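Local coordinates for protein putative efflux transporter (Bacteroides eggerthii, PDB 4L8J) that probably serves as the periplasmic adaptor (membrane fusion) subunit of an HlyD-family efflux system, linking an inner-membrane transporter to an outer-membrane channel, at residues Ser16-Ile21 with Pro249-Lys254; Glu30-Val35 with Val233-Thr238; Asn146-Arg149 with Gly153-Ile156; Ser261-Asp266 with Thr272-Val277. One frame throughout, in Å; residues are numbered along the deposited sequence.

Interaction 1 of 4, residues Ser16-Ile21 with Pro249-Lys254; sequences SSQSVI and PFIEEK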
loop_
_atom_site.group_PDB
_atom_site.type_symbol
_atom_site.label_atom_id
_atom_site.label_comp_id
_atom_site.label_asym_id
_atom_site.label_seq_id
_atom_site.Cartn_x
_atom_site.Cartn_y
_atom_site.Cartn_z
ATOM N N SER A 16 -8.563 16.676 0.379
ATOM C CA SER A 16 -9.016 16.010 -0.842
ATOM C C SER A 16 -9.451 14.567 -0.541
ATOM O O SER A 16 -8.932 13.917 0.371
ATOM C CB SER A 16 -7.936 16.059 -1.927
ATOM O OG SER A 16 -6.778 15.308 -1.582
ATOM N N SER A 17 -10.472 14.109 -1.265
ATOM C CA SER A 17 -10.979 12.749 -1.151
ATOM C C SER A 17 -9.934 11.824 -1.779
ATOM O O SER A 17 -9.425 12.133 -2.849
ATOM C CB SER A 17 -12.324 12.631 -1.859
ATOM O OG SER A 17 -12.824 11.318 -1.698
ATOM N N GLN A 18 -9.566 10.742 -1.100
ATOM C CA GLN A 18 -8.512 9.840 -1.592
ATOM C C GLN A 18 -8.641 9.443 -3.078
ATOM O O GLN A 18 -7.661 9.535 -3.827
ATOM C CB GLN A 18 -8.492 8.560 -0.732
ATOM C CG GLN A 18 -7.528 7.498 -1.231
ATOM C CD GLN A 18 -7.724 6.198 -0.508
ATOM O OE1 GLN A 18 -8.837 5.829 -0.097
ATOM N NE2 GLN A 18 -6.628 5.496 -0.307
ATOM N N SER A 19 -9.832 9.002 -3.499
ATOM C CA SER A 19 -9.990 8.433 -4.836
ATOM C C SER A 19 -10.561 9.381 -5.902
ATOM O O SER A 19 -10.843 8.915 -7.015
ATOM C CB SER A 19 -10.879 7.189 -4.755
ATOM O OG SER A 19 -12.183 7.557 -4.340
ATOM N N VAL A 20 -10.790 10.648 -5.566
ATOM C CA VAL A 20 -11.310 11.623 -6.527
ATOM C C VAL A 20 -10.105 12.254 -7.231
ATOM O O VAL A 20 -9.266 12.875 -6.589
ATOM C CB VAL A 20 -12.253 12.681 -5.867
ATOM C CG1 VAL A 20 -12.624 13.803 -6.849
ATOM C CG2 VAL A 20 -13.520 12.015 -5.337
ATOM N N ILE A 21 -9.999 12.054 -8.545
ATOM C CA ILE A 21 -8.935 12.624 -9.358
ATOM C C ILE A 21 -9.419 13.935 -9.958
ATOM O O ILE A 21 -10.507 13.992 -10.517
ATOM C CB ILE A 21 -8.448 11.641 -10.455
ATOM C CG1 ILE A 21 -8.103 10.233 -9.896
ATOM C CG2 ILE A 21 -7.291 12.263 -11.316
ATOM C CD1 ILE A 21 -6.978 10.168 -8.835
ATOM N N PRO A 249 -15.459 4.547 -6.614
ATOM C CA PRO A 249 -16.694 4.909 -5.885
ATOM C C PRO A 249 -17.174 3.829 -4.908
ATOM O O PRO A 249 -17.862 4.149 -3.948
ATOM C CB PRO A 249 -17.718 5.143 -7.012
ATOM C CG PRO A 249 -17.229 4.268 -8.155
ATOM C CD PRO A 249 -15.713 4.382 -8.069
ATOM N N PHE A 250 -16.755 2.592 -5.114
ATOM C CA PHE A 250 -17.089 1.412 -4.320
ATOM C C PHE A 250 -16.555 1.481 -2.878
ATOM O O PHE A 250 -17.035 0.705 -2.043
ATOM C CB PHE A 250 -16.528 0.145 -4.993
ATOM C CG PHE A 250 -15.075 0.222 -5.426
ATOM C CD1 PHE A 250 -14.045 -0.085 -4.537
ATOM C CD2 PHE A 250 -14.736 0.595 -6.726
ATOM C CE1 PHE A 250 -12.708 0.011 -4.932
ATOM C CE2 PHE A 250 -13.396 0.646 -7.132
ATOM C CZ PHE A 250 -12.391 0.371 -6.234
ATOM N N ILE A 251 -15.537 2.350 -2.590
ATOM C CA ILE A 251 -14.920 2.442 -1.248
ATOM C C ILE A 251 -16.001 2.768 -0.225
ATOM O O ILE A 251 -16.741 3.728 -0.415
ATOM C CB ILE A 251 -13.735 3.443 -1.193
ATOM C CG1 ILE A 251 -12.511 2.860 -1.929
ATOM C CG2 ILE A 251 -13.370 3.846 0.284
ATOM C CD1 ILE A 251 -11.365 3.912 -2.094
ATOM N N GLU A 252 -16.137 1.923 0.807
ATOM C CA GLU A 252 -17.160 2.114 1.844
ATOM C C GLU A 252 -16.830 3.338 2.739
ATOM O O GLU A 252 -17.549 4.342 2.660
ATOM C CB GLU A 252 -17.339 0.844 2.687
ATOM C CG GLU A 252 -18.531 0.919 3.633
ATOM C CD GLU A 252 -18.726 -0.276 4.551
ATOM O OE1 GLU A 252 -17.846 -1.169 4.582
ATOM O OE2 GLU A 252 -19.771 -0.316 5.242
ATOM N N GLU A 253 -15.767 3.258 3.562
ATOM C CA GLU A 253 -15.360 4.373 4.436
ATOM C C GLU A 253 -14.379 5.295 3.694
ATOM O O GLU A 253 -13.209 4.947 3.522
ATOM C CB GLU A 253 -14.787 3.892 5.801
ATOM C CG GLU A 253 -13.655 2.867 5.769
ATOM C CD GLU A 253 -12.488 3.076 6.724
ATOM O OE1 GLU A 253 -12.660 3.758 7.763
ATOM O OE2 GLU A 253 -11.398 2.528 6.436
ATOM N N LYS A 254 -14.875 6.438 3.213
ATOM C CA LYS A 254 -14.114 7.443 2.472
ATOM C C LYS A 254 -12.976 8.028 3.328
ATOM O O LYS A 254 -13.200 8.404 4.478
ATOM C CB LYS A 254 -15.032 8.574 1.981
ATOM C CG LYS A 254 -16.310 8.115 1.278
ATOM C CD LYS A 254 -16.073 7.383 -0.026
ATOM C CE LYS A 254 -17.385 6.919 -0.642
ATOM N NZ LYS A 254 -17.156 6.117 -1.884
HETATM O O HOH W 1 -14.828 6.908 -3.151
#
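Ile251 reaches across to Gln18 and Ser19, and its side chain makes the direct contact here. Its CB already points toward 16-21. From there CG1 heads opposite the carbonyl carbon (chi1 -73°), and the extended second torsion (171°) sends CD1 on toward Gln18 and Ser19. CD1 lies 3.7 Å from Gln18 OE1 and 4.2 Å from Ser19 CB, so the methyl rests against the amide oxygen of one residue and the beta carbon of the next. The Gln18 side chain is itself stretched out and crosses that of Ile251 at about a right angle. No hydrogen bond joins the two segments directly, but a water does so at one remove. It donates to Ser19 OG at 3.0 Å and accepts from Lys254 NZ at 2.8 Å. Lys254 folds back over its own loop to get there, and its NZ also donates to Ile251 O at 2.8 Å, in the carbonyl plane. Ser19 OG has a second partner in Asp246. Gln18 and Ser19 are the two central residues of a type I turn from Ser17 to Val20, whose closing bond, Val20 N to Ser17 O, is weak at 3.4 Å. Leu299 of the second subunit also packs on Gln18. Backbone bonds tie Ser16 to Asn257 and Ile21 to Ser245, so the chain goes out and comes back side by side. Such a double connection between the six-stranded barrel and the next domain is as in HlyD-type adaptors, where a membrane-proximal domain follows the barrel.

Interaction 2 of 4, residues Glu30-Val35 with Val233-Thr238; sequences EAVEYV and VKPGFT
Pro235 sets its ring against the backbone of Glu30, Ala31 and Val32, and it is the one residue of 233-238 that does the touching. Its CB sits 3.6 Å from Glu30 O and equally far from Ala31 CA, while CG lies 4.0 Å from Val32 N. Between side chains, the nearer meeting is with Val32, whose CG2 branch, on the side away from the carbonyl carbon, comes within 4.1 Å of Pro235 CG, the two side chains crossing at about a right angle. No hydrogen bond crosses; the proline ring meets backbone atoms by van der Waals contact, at the surface. The contact marks the place where strand 20-29 of the six-stranded barrel gives way to strand 34-38 of the barrel-sandwich (lipoyl-like) domain, the two modules that follow one another in adaptors of this family. Behind Pro235, a type II turn from Lys234 to Phe237 holds the ring forward, closed by Phe237 N to Lys234 O at 3.1 Å. Gly236 takes up the positive phi of 94°, a conformation in which a side chain would collide with the carbonyl oxygen of Pro235. The Phe237 ring has Lys234 N 3.5 Å above its plane, over the centre. Farther out, the backbones of Gly236 and Phe237 both bond to that of Val29, and the side chains of Val233 and Phe237 pack on Val29. On the other segment, Glu30 bonds through its backbone to Arg166, and its side chain touches Arg166 and Lys168.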
loop_
_atom_site.group_PDB
_atom_site.type_symbol
_atom_site.label_atom_id
_atom_site.label_comp_id
_atom_site.label_asym_id
_atom_site.label_seq_id
_atom_site.Cartn_x
_atom_site.Cartn_y
_atom_site.Cartn_z
ATOM N N GLU A 30 -16.526 27.840 -28.383
ATOM C CA GLU A 30 -16.632 27.529 -29.798
ATOM C C GLU A 30 -17.303 28.627 -30.563
ATOM O O GLU A 30 -18.199 29.295 -30.035
ATOM C CB GLU A 30 -17.394 26.215 -30.025
ATOM C CG GLU A 30 -16.524 24.986 -29.803
ATOM C CD GLU A 30 -16.848 23.761 -30.645
ATOM O OE1 GLU A 30 -17.964 23.693 -31.214
ATOM O OE2 GLU A 30 -15.985 22.856 -30.721
ATOM N N ALA A 31 -16.861 28.821 -31.820
ATOM C CA ALA A 31 -17.472 29.796 -32.711
ATOM C C ALA A 31 -18.898 29.369 -33.035
ATOM O O ALA A 31 -19.202 28.176 -33.016
ATOM C CB ALA A 31 -16.656 29.931 -33.986
ATOM N N VAL A 32 -19.796 30.340 -33.241
ATOM C CA VAL A 32 -21.180 30.016 -33.595
ATOM C C VAL A 32 -21.434 30.582 -34.988
ATOM O O VAL A 32 -20.897 31.640 -35.333
ATOM C CB VAL A 32 -22.263 30.449 -32.573
ATOM C CG1 VAL A 32 -23.475 29.523 -32.656
ATOM C CG2 VAL A 32 -21.719 30.481 -31.145
ATOM N N GLU A 33 -22.191 29.840 -35.806
ATOM C CA GLU A 33 -22.518 30.248 -37.170
ATOM C C GLU A 33 -23.631 31.309 -37.157
ATOM O O GLU A 33 -24.705 31.074 -36.580
ATOM C CB GLU A 33 -22.932 29.025 -38.015
ATOM N N TYR A 34 -23.366 32.478 -37.769
ATOM C CA TYR A 34 -24.395 33.509 -37.839
ATOM C C TYR A 34 -25.384 33.127 -38.933
ATOM O O TYR A 34 -24.981 32.752 -40.036
ATOM C CB TYR A 34 -23.832 34.947 -38.008
ATOM C CG TYR A 34 -23.274 35.339 -39.364
ATOM C CD1 TYR A 34 -24.122 35.635 -40.430
ATOM C CD2 TYR A 34 -21.915 35.591 -39.531
ATOM C CE1 TYR A 34 -23.618 36.021 -41.673
ATOM C CE2 TYR A 34 -21.401 36.016 -40.758
ATOM C CZ TYR A 34 -22.257 36.230 -41.829
ATOM O OH TYR A 34 -21.752 36.638 -43.043
ATOM N N VAL A 35 -26.673 33.138 -38.588
ATOM C CA VAL A 35 -27.763 32.830 -39.503
ATOM C C VAL A 35 -28.259 34.148 -40.101
ATOM O O VAL A 35 -28.578 35.089 -39.366
ATOM C CB VAL A 35 -28.880 32.026 -38.809
ATOM C CG1 VAL A 35 -30.022 31.722 -39.771
ATOM C CG2 VAL A 35 -28.318 30.733 -38.215
ATOM N N VAL A 233 -20.088 36.096 -22.403
ATOM C CA VAL A 233 -19.065 35.198 -22.939
ATOM C C VAL A 233 -19.262 35.111 -24.449
ATOM O O VAL A 233 -20.391 34.929 -24.912
ATOM C CB VAL A 233 -19.153 33.816 -22.226
ATOM C CG1 VAL A 233 -18.383 32.745 -22.983
ATOM C CG2 VAL A 233 -18.669 33.915 -20.781
ATOM N N LYS A 234 -18.175 35.249 -25.213
ATOM C CA LYS A 234 -18.219 35.226 -26.681
ATOM C C LYS A 234 -17.329 34.118 -27.267
ATOM O O LYS A 234 -16.359 33.728 -26.614
ATOM C CB LYS A 234 -17.741 36.593 -27.249
ATOM C CG LYS A 234 -18.469 37.826 -26.736
ATOM C CD LYS A 234 -17.660 39.077 -27.015
ATOM N N PRO A 235 -17.560 33.670 -28.530
ATOM C CA PRO A 235 -16.633 32.703 -29.153
ATOM C C PRO A 235 -15.179 33.161 -29.045
ATOM O O PRO A 235 -14.914 34.348 -29.166
ATOM C CB PRO A 235 -17.080 32.707 -30.619
ATOM C CG PRO A 235 -18.516 33.003 -30.552
ATOM C CD PRO A 235 -18.636 34.038 -29.473
ATOM N N GLY A 236 -14.263 32.237 -28.802
ATOM C CA GLY A 236 -12.857 32.580 -28.680
ATOM C C GLY A 236 -12.408 32.821 -27.251
ATOM O O GLY A 236 -11.207 32.738 -26.973
ATOM N N PHE A 237 -13.367 33.138 -26.337
ATOM C CA PHE A 237 -13.099 33.321 -24.897
ATOM C C PHE A 237 -12.473 32.059 -24.339
ATOM O O PHE A 237 -12.882 30.951 -24.706
ATOM C CB PHE A 237 -14.393 33.645 -24.117
ATOM C CG PHE A 237 -14.768 35.112 -24.022
ATOM C CD1 PHE A 237 -14.552 35.979 -25.091
ATOM C CD2 PHE A 237 -15.385 35.615 -22.882
ATOM C CE1 PHE A 237 -14.892 37.330 -24.996
ATOM C CE2 PHE A 237 -15.750 36.963 -22.797
ATOM C CZ PHE A 237 -15.512 37.808 -23.859
ATOM N N THR A 238 -11.463 32.209 -23.504
ATOM C CA THR A 238 -10.796 31.037 -22.945
ATOM C C THR A 238 -11.300 30.788 -21.526
ATOM O O THR A 238 -11.898 31.671 -20.881
ATOM C CB THR A 238 -9.264 31.181 -23.011
ATOM O OG1 THR A 238 -8.919 32.410 -22.385
ATOM C CG2 THR A 238 -8.725 31.157 -24.452
#

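Interaction 3 of 4, residues Asn146-Arg149 with Gly153-Ile156; sequences NYQR and GEGI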
loop_
_atom_site.group_PDB
_atom_site.type_symbol
_atom_site.label_atom_id
_atom_site.label_comp_id
_atom_site.label_asym_id
_atom_site.label_seq_id
_atom_site.Cartn_x
_atom_site.Cartn_y
_atom_site.Cartn_z
ATOM N N ASN A 146 -34.869 51.082 -41.757
ATOM C CA ASN A 146 -36.323 51.148 -41.871
ATOM C C ASN A 146 -36.695 52.002 -43.090
ATOM O O ASN A 146 -35.915 52.861 -43.490
ATOM C CB ASN A 146 -36.969 51.670 -40.589
ATOM C CG ASN A 146 -38.455 51.386 -40.500
ATOM O OD1 ASN A 146 -39.013 50.675 -41.330
ATOM N ND2 ASN A 146 -39.133 51.915 -39.481
ATOM N N TYR A 147 -37.838 51.688 -43.729
ATOM C CA TYR A 147 -38.393 52.308 -44.949
ATOM C C TYR A 147 -37.504 52.008 -46.192
ATOM O O TYR A 147 -37.730 52.582 -47.257
ATOM C CB TYR A 147 -38.731 53.815 -44.786
ATOM C CG TYR A 147 -39.849 54.056 -43.789
ATOM C CD1 TYR A 147 -41.179 53.820 -44.130
ATOM C CD2 TYR A 147 -39.572 54.435 -42.477
ATOM C CE1 TYR A 147 -42.213 54.012 -43.207
ATOM C CE2 TYR A 147 -40.594 54.618 -41.541
ATOM C CZ TYR A 147 -41.915 54.416 -41.913
ATOM O OH TYR A 147 -42.926 54.614 -40.998
ATOM N N GLN A 148 -36.567 51.045 -46.075
ATOM C CA GLN A 148 -35.729 50.560 -47.182
ATOM C C GLN A 148 -36.467 49.406 -47.906
ATOM O O GLN A 148 -37.101 48.562 -47.260
ATOM C CB GLN A 148 -34.352 50.099 -46.655
ATOM C CG GLN A 148 -33.451 49.302 -47.616
ATOM C CD GLN A 148 -32.061 49.044 -47.061
ATOM O OE1 GLN A 148 -31.622 49.646 -46.069
ATOM N NE2 GLN A 148 -31.310 48.160 -47.704
ATOM N N ARG A 149 -36.375 49.385 -49.248
ATOM C CA ARG A 149 -36.997 48.370 -50.102
ATOM C C ARG A 149 -36.029 47.198 -50.261
ATOM O O ARG A 149 -34.828 47.410 -50.471
ATOM C CB ARG A 149 -37.412 48.980 -51.460
ATOM C CG ARG A 149 -38.522 50.021 -51.320
ATOM C CD ARG A 149 -38.962 50.629 -52.643
ATOM N NE ARG A 149 -40.203 51.399 -52.508
ATOM C CZ ARG A 149 -40.258 52.707 -52.253
ATOM N NH1 ARG A 149 -39.141 53.409 -52.098
ATOM N NH2 ARG A 149 -41.432 53.320 -52.149
ATOM N N GLY A 153 -34.780 36.794 -49.807
ATOM C CA GLY A 153 -33.421 36.315 -49.586
ATOM C C GLY A 153 -32.409 37.385 -49.235
ATOM O O GLY A 153 -31.289 37.050 -48.856
ATOM N N GLU A 154 -32.776 38.676 -49.351
ATOM C CA GLU A 154 -31.892 39.790 -48.998
ATOM C C GLU A 154 -31.737 39.834 -47.468
ATOM O O GLU A 154 -32.746 39.890 -46.754
ATOM C CB GLU A 154 -32.450 41.111 -49.547
ATOM C CG GLU A 154 -31.480 42.281 -49.477
ATOM C CD GLU A 154 -31.905 43.535 -50.219
ATOM O OE1 GLU A 154 -32.797 43.445 -51.096
ATOM O OE2 GLU A 154 -31.310 44.604 -49.952
ATOM N N GLY A 155 -30.492 39.753 -46.993
ATOM C CA GLY A 155 -30.167 39.768 -45.572
ATOM C C GLY A 155 -30.758 40.957 -44.838
ATOM O O GLY A 155 -30.610 42.097 -45.287
ATOM N N ILE A 156 -31.483 40.688 -43.736
ATOM C CA ILE A 156 -32.104 41.752 -42.943
ATOM C C ILE A 156 -31.257 41.939 -41.667
ATOM O O ILE A 156 -30.864 43.057 -41.346
ATOM C CB ILE A 156 -33.602 41.449 -42.676
ATOM C CG1 ILE A 156 -34.409 41.246 -44.005
ATOM C CG2 ILE A 156 -34.249 42.486 -41.746
ATOM C CD1 ILE A 156 -34.512 42.427 -45.010
#
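The amide of Gln148 and the carboxylate of Glu154 approach each other across the contact, their planes about 61° apart. Gln148 NE2 and Glu154 OE2 stop 4.2 Å short of one another, too far for a hydrogen bond. Each group is instead held from its own side: Gln148 OE1 bonds to the backbone N of Glu145, and Glu154 OE1 to that of Asn151, which helps to set how the two ends are turned. Both side chains run out nearly straight, with CG opposite the backbone N in both (chi1 168° for Gln148), and this lets their ends approach, although Arg149 and Glu154, the closest pair of alpha carbons, are 10.0 Å apart. The setting is the barrel-sandwich domain of the HlyD family: strand 149-150 is an outermost strand, within this chain, of one sheet, beside 43-47, and 155-161 belongs to the other, beside 34-38 and 137-142. The short link between them brings the chain from sheet to sheet. A further flat group, the Tyr147 ring, has Asn146 OD1 4.0 Å above one face, offset toward the rim. That same oxygen accepts a weak bond from Tyr147 N at 2.9 Å, bent to 129° at the hydrogen. On the far segment, Gly153 O receives Lys36 NZ.

Interaction 4 of 4, residues Ser261-Asp266 with Thr272-Val277; sequences SAVFGD and TYVWIV
Phe264 O accepts the shortest direct bond between the two segments, from Tyr273 N at 2.8 Å, and Thr272 CA adds a C-H...O contact to the same oxygen. Tyr273 O answers by taking Phe264 N at 2.9 Å, with Val263 CA 3.2 Å away. This is an antiparallel hydrogen-bonded pair, in what is probably the membrane-proximal domain of the adaptor. The pairing is a single bridge; the N-to-C directions of strands 264-266 and 272-277 lie 121° apart, well short of the 180° of antiparallel strands. One step on, a water takes over the bridging, donating to Ala262 O at 2.6 Å and accepting from Trp275 N at 2.8 Å. Beside the pair, Phe264 holds its CG between the backbone N and the carbonyl carbon (chi1 57°), which lays the ring across the second strand. Tyr273 CB sits over one face of that ring as a CH-pi contact, and Phe264 CE1 comes over a face of the Trp275 indole, 3.4 Å from CD1, the planes of the Phe264 ring and the five-membered ring of Trp275 being 35° apart. Trp275 NE1 bonds onward to Val315 O of the second subunit. An alanine in place of Trp275 would probably open a gap beside the Phe264 ring, leaving it freer to turn, and deprive that neighbouring carbonyl of its indole donor. Toward the other end, Asp266 forms a salt bridge with Arg284, which also makes a cation-pi contact with Tyr273, and Asp266 CB lies 3.7 Å from Tyr273 CE2.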
loop_
_atom_site.group_PDB
_atom_site.type_symbol
_atom_site.label_atom_id
_atom_site.label_comp_id
_atom_site.label_asym_id
_atom_site.label_seq_id
_atom_site.Cartn_x
_atom_site.Cartn_y
_atom_site.Cartn_z
ATOM N N SER A 261 2.657 17.195 7.586
ATOM C CA SER A 261 3.012 18.446 8.272
ATOM C C SER A 261 1.768 19.212 8.822
ATOM O O SER A 261 1.923 20.150 9.597
ATOM C CB SER A 261 3.840 19.328 7.345
ATOM O OG SER A 261 3.057 19.817 6.268
ATOM N N ALA A 262 0.551 18.809 8.439
ATOM C CA ALA A 262 -0.680 19.427 8.947
ATOM C C ALA A 262 -1.085 18.864 10.315
ATOM O O ALA A 262 -1.800 19.535 11.060
ATOM C CB ALA A 262 -1.829 19.207 7.958
ATOM N N VAL A 263 -0.657 17.626 10.627
ATOM C CA VAL A 263 -1.105 16.919 11.807
ATOM C C VAL A 263 -0.145 17.110 13.001
ATOM O O VAL A 263 1.082 17.062 12.859
ATOM C CB VAL A 263 -1.350 15.408 11.471
ATOM C CG1 VAL A 263 -1.801 14.612 12.696
ATOM C CG2 VAL A 263 -2.372 15.252 10.339
ATOM N N PHE A 264 -0.741 17.336 14.186
ATOM C CA PHE A 264 -0.000 17.522 15.428
ATOM C C PHE A 264 -0.744 16.856 16.604
ATOM O O PHE A 264 -1.926 16.495 16.488
ATOM C CB PHE A 264 0.257 19.028 15.691
ATOM C CG PHE A 264 -0.969 19.905 15.748
ATOM C CD1 PHE A 264 -1.461 20.517 14.598
ATOM C CD2 PHE A 264 -1.618 20.142 16.954
ATOM C CE1 PHE A 264 -2.590 21.341 14.655
ATOM C CE2 PHE A 264 -2.729 20.987 17.012
ATOM C CZ PHE A 264 -3.210 21.576 15.859
ATOM N N GLY A 265 -0.022 16.681 17.709
ATOM C CA GLY A 265 -0.554 16.068 18.918
ATOM C C GLY A 265 -0.915 17.061 20.011
ATOM O O GLY A 265 -1.059 18.260 19.769
ATOM N N ASP A 266 -1.070 16.544 21.226
ATOM C CA ASP A 266 -1.374 17.286 22.449
ATOM C C ASP A 266 -0.500 16.712 23.571
ATOM O O ASP A 266 -0.380 15.494 23.677
ATOM C CB ASP A 266 -2.882 17.161 22.789
ATOM C CG ASP A 266 -3.421 18.179 23.789
ATOM O OD1 ASP A 266 -2.809 18.336 24.871
ATOM O OD2 ASP A 266 -4.486 18.773 23.514
ATOM N N THR A 272 -4.889 13.265 17.694
ATOM C CA THR A 272 -4.269 13.974 16.567
ATOM C C THR A 272 -5.192 15.084 16.118
ATOM O O THR A 272 -6.405 14.921 16.106
ATOM C CB THR A 272 -3.907 13.021 15.433
ATOM O OG1 THR A 272 -5.070 12.275 15.046
ATOM C CG2 THR A 272 -2.744 12.094 15.814
ATOM N N TYR A 273 -4.598 16.216 15.744
ATOM C CA TYR A 273 -5.310 17.419 15.331
ATOM C C TYR A 273 -4.739 18.030 14.080
ATOM O O TYR A 273 -3.603 17.753 13.701
ATOM C CB TYR A 273 -5.233 18.490 16.465
ATOM C CG TYR A 273 -5.714 18.001 17.811
ATOM C CD1 TYR A 273 -7.056 18.096 18.173
ATOM C CD2 TYR A 273 -4.833 17.409 18.715
ATOM C CE1 TYR A 273 -7.512 17.606 19.397
ATOM C CE2 TYR A 273 -5.279 16.912 19.938
ATOM C CZ TYR A 273 -6.614 17.040 20.288
ATOM O OH TYR A 273 -7.043 16.558 21.504
ATOM N N VAL A 274 -5.529 18.942 13.494
ATOM C CA VAL A 274 -5.168 19.860 12.416
ATOM C C VAL A 274 -5.693 21.258 12.790
ATOM O O VAL A 274 -6.599 21.380 13.626
ATOM C CB VAL A 274 -5.690 19.459 10.994
ATOM C CG1 VAL A 274 -5.088 18.143 10.507
ATOM C CG2 VAL A 274 -7.220 19.455 10.941
ATOM N N TRP A 275 -5.202 22.280 12.088
ATOM C CA TRP A 275 -5.749 23.637 12.169
ATOM C C TRP A 275 -6.611 23.825 10.946
ATOM O O TRP A 275 -6.090 23.745 9.834
ATOM C CB TRP A 275 -4.649 24.719 12.207
ATOM C CG TRP A 275 -3.830 24.803 13.458
ATOM C CD1 TRP A 275 -2.484 24.592 13.573
ATOM C CD2 TRP A 275 -4.291 25.196 14.759
ATOM N NE1 TRP A 275 -2.077 24.825 14.867
ATOM C CE2 TRP A 275 -3.170 25.184 15.620
ATOM C CE3 TRP A 275 -5.543 25.594 15.273
ATOM C CZ2 TRP A 275 -3.264 25.536 16.979
ATOM C CZ3 TRP A 275 -5.635 25.941 16.612
ATOM C CH2 TRP A 275 -4.511 25.875 17.459
ATOM N N ILE A 276 -7.912 24.029 11.134
ATOM C CA ILE A 276 -8.853 24.341 10.068
ATOM C C ILE A 276 -8.838 25.868 9.861
ATOM O O ILE A 276 -8.965 26.616 10.829
ATOM C CB ILE A 276 -10.293 23.801 10.391
ATOM C CG1 ILE A 276 -10.370 22.258 10.245
ATOM C CG2 ILE A 276 -11.413 24.488 9.492
ATOM C CD1 ILE A 276 -10.296 21.760 8.808
ATOM N N VAL A 277 -8.711 26.311 8.610
ATOM C CA VAL A 277 -8.730 27.721 8.240
ATOM C C VAL A 277 -10.129 28.077 7.742
ATOM O O VAL A 277 -10.559 27.578 6.708
ATOM C CB VAL A 277 -7.662 28.054 7.177
ATOM C CG1 VAL A 277 -7.696 29.543 6.811
ATOM C CG2 VAL A 277 -6.280 27.642 7.655
HETATM O O HOH W 2 -2.819 21.870 10.619
#

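The four contacts are strung along an elongated chain and none touches another. Interaction 4 lies toward one end and interaction 3 toward the other, their centres about 72 Å apart, with interactions 1 and 2 between them. Interaction 1 sits where the barrel meets the domain holding interaction 4, centres about 22 Å apart, and both of these touch the second subunit. Interaction 2 marks the barrel's other junction, about 38 Å from interaction 1 between centres. Interactions 2 and 3 reach the same sheet through neighbouring strands 34-38 and 155-161, their nearest atoms about 8 Å apart. In interaction 4, the side chain of Thr272 is about 4 Å from a bound di(hydroxyethyl)ether, probably from the crystallisation liquor.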